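Local coordinates for tyrosine recombinase XerH (Helicobacter pylori, PDB 5JJV), which catalyses the cutting and rejoining of DNA at difH sites as a site-specific tyrosine recombinase and takes part in chromosome segregation, at a contact of chain A with DNA. Residues are numbered along the deposited sequence; one frame, centred on the assembly and turned at random.

A contact of chain A with DNA. Residues 27, 31, 72, 76, 131. With nucleotides of chain B.
Bent at its second torsion (chi2 -55°) and extended beyond it, the Lys27 chain delivers its ammonium group to the phosphate of DT6, while Tyr76, with CG beside the backbone N (chi1 -58°), sends its ring toward the same phosphate. Lys27 NZ forms a salt bridge to the phosphate oxygen OP1 of DT6 at 2.9 Å. Lys27 NZ also lies 3.0 Å from OP2 of DT6; both contacts are weak as hydrogen bonds, and the attraction is probably mainly one of charge. The phenol hydroxyl of Tyr76 also points at OP2, but their modelled separation is too short to be real, so the nature of that contact stays doubtful. Further down the strand, Leu31 lays its CD2 methyl 3.9 Å from C2' of the DT6 deoxyribose, close to the phosphate of DT7.

The bases are met in the major groove through apolar groups. Ile131 places CG2 3.7 Å from the C7 methyl of DT6, and the same branch reaches C8 of DG5 while CD1 lies near N7 of that purine. Gly72, without a side chain, brings its CA 3.7 Å from the C7 methyl of DT7. Contacts with thymine methyls may contribute to sequence recognition, whereas the phosphate contacts probably respond mainly to backbone shape and charge. A water links the Ile131 carbonyl oxygen to DG5, lying 2.7 Å from the phosphate oxygen OP2.

The patch belongs to the N-terminal core-binding domain of the recombinase: helices 12-30, 74-89 and 123-143 contribute Lys27, Tyr76 and Ile131, Gly72 sits in the short 3-10 helix 71-73, and Leu31 follows helix 12-30.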
# COMPACT_ATOMS: atom_id res chain seq x y z
N LYS A 27 19.92 -23.57 2.65
CA LYS A 27 18.47 -23.71 2.77
C LYS A 27 18.09 -25.03 3.43
O LYS A 27 17.15 -25.08 4.21
CB LYS A 27 17.81 -23.59 1.40
CG LYS A 27 17.69 -22.15 0.90
CD LYS A 27 16.96 -21.29 1.92
CE LYS A 27 16.98 -19.82 1.53
NZ LYS A 27 16.45 -18.95 2.61
N LEU A 31 15.39 -24.65 6.19
CA LEU A 31 14.04 -25.09 5.85
C LEU A 31 13.52 -26.14 6.83
O LEU A 31 14.31 -26.85 7.47
CB LEU A 31 14.00 -25.65 4.42
CG LEU A 31 14.19 -24.62 3.30
CD1 LEU A 31 14.17 -25.30 1.94
CD2 LEU A 31 13.15 -23.52 3.37
N GLY A 72 10.64 -28.63 1.20
CA GLY A 72 10.85 -27.26 0.76
C GLY A 72 11.97 -27.04 -0.24
O GLY A 72 12.02 -26.01 -0.91
N TYR A 76 13.54 -24.51 -4.62
CA TYR A 76 14.79 -23.82 -4.89
C TYR A 76 15.68 -24.56 -5.89
O TYR A 76 16.29 -23.95 -6.76
CB TYR A 76 15.57 -23.60 -3.59
CG TYR A 76 14.81 -22.83 -2.54
CD1 TYR A 76 14.80 -21.44 -2.53
CD2 TYR A 76 14.10 -23.49 -1.54
CE1 TYR A 76 14.11 -20.73 -1.57
CE2 TYR A 76 13.41 -22.79 -0.58
CZ TYR A 76 13.42 -21.41 -0.60
OH TYR A 76 12.73 -20.70 0.36
N ILE A 131 11.54 -15.95 -6.96
CA ILE A 131 11.86 -16.00 -5.54
C ILE A 131 13.15 -16.79 -5.30
O ILE A 131 13.97 -16.41 -4.47
CB ILE A 131 10.70 -16.63 -4.73
CG1 ILE A 131 9.50 -15.69 -4.73
CG2 ILE A 131 11.14 -16.92 -3.30
CD1 ILE A 131 9.76 -14.36 -4.06
P DG B 5 14.09 -12.78 0.26
OP1 DG B 5 15.18 -12.39 1.18
OP2 DG B 5 14.37 -13.07 -1.16
O5' DG B 5 13.32 -14.03 0.89
C5' DG B 5 12.83 -13.94 2.22
C4' DG B 5 11.98 -15.15 2.56
O4' DG B 5 10.68 -15.03 1.96
C3' DG B 5 12.53 -16.50 2.10
O3' DG B 5 12.94 -17.26 3.25
C2' DG B 5 11.35 -17.16 1.36
C1' DG B 5 10.17 -16.32 1.80
N9 DG B 5 9.08 -16.27 0.82
C8 DG B 5 9.12 -15.77 -0.45
N7 DG B 5 7.99 -15.87 -1.09
C5 DG B 5 7.14 -16.47 -0.17
C6 DG B 5 5.77 -16.84 -0.30
O6 DG B 5 5.02 -16.69 -1.27
N1 DG B 5 5.29 -17.43 0.87
C2 DG B 5 6.04 -17.64 2.01
N2 DG B 5 5.40 -18.23 3.03
N3 DG B 5 7.31 -17.31 2.13
C4 DG B 5 7.80 -16.73 1.01
P DT B 6 13.19 -18.84 3.16
OP1 DT B 6 14.12 -19.18 4.26
OP2 DT B 6 13.54 -19.21 1.77
O5' DT B 6 11.76 -19.47 3.52
C5' DT B 6 11.15 -19.13 4.76
C4' DT B 6 9.90 -19.97 5.00
O4' DT B 6 8.93 -19.71 3.95
C3' DT B 6 10.12 -21.48 5.01
O3' DT B 6 9.35 -22.06 6.06
C2' DT B 6 9.61 -21.91 3.64
C1' DT B 6 8.47 -20.93 3.43
N1 DT B 6 8.10 -20.72 2.01
C2 DT B 6 6.80 -20.98 1.61
O2 DT B 6 5.94 -21.38 2.37
N3 DT B 6 6.55 -20.75 0.29
C4 DT B 6 7.45 -20.30 -0.67
O4 DT B 6 7.13 -20.12 -1.84
C5 DT B 6 8.79 -20.05 -0.19
C7 DT B 6 9.85 -19.56 -1.13
C6 DT B 6 9.04 -20.27 1.11
P DT B 7 9.59 -23.58 6.51
OP1 DT B 7 9.58 -23.60 7.99
OP2 DT B 7 10.75 -24.11 5.76
O5' DT B 7 8.28 -24.34 6.00
C5' DT B 7 7.00 -23.89 6.41
C4' DT B 7 5.91 -24.53 5.57
O4' DT B 7 5.95 -23.99 4.23
C3' DT B 7 6.00 -26.05 5.43
O3' DT B 7 4.81 -26.64 5.95
C2' DT B 7 6.15 -26.28 3.91
C1' DT B 7 5.58 -25.00 3.33
N1 DT B 7 6.12 -24.65 1.98
C2 DT B 7 5.26 -24.55 0.91
O2 DT B 7 4.06 -24.74 1.01
N3 DT B 7 5.85 -24.21 -0.27
C4 DT B 7 7.19 -23.97 -0.50
O4 DT B 7 7.63 -23.68 -1.61
C5 DT B 7 8.04 -24.09 0.66
C7 DT B 7 9.52 -23.85 0.53
C6 DT B 7 7.48 -24.42 1.83
O HOH W 1 13.93 -15.72 -1.44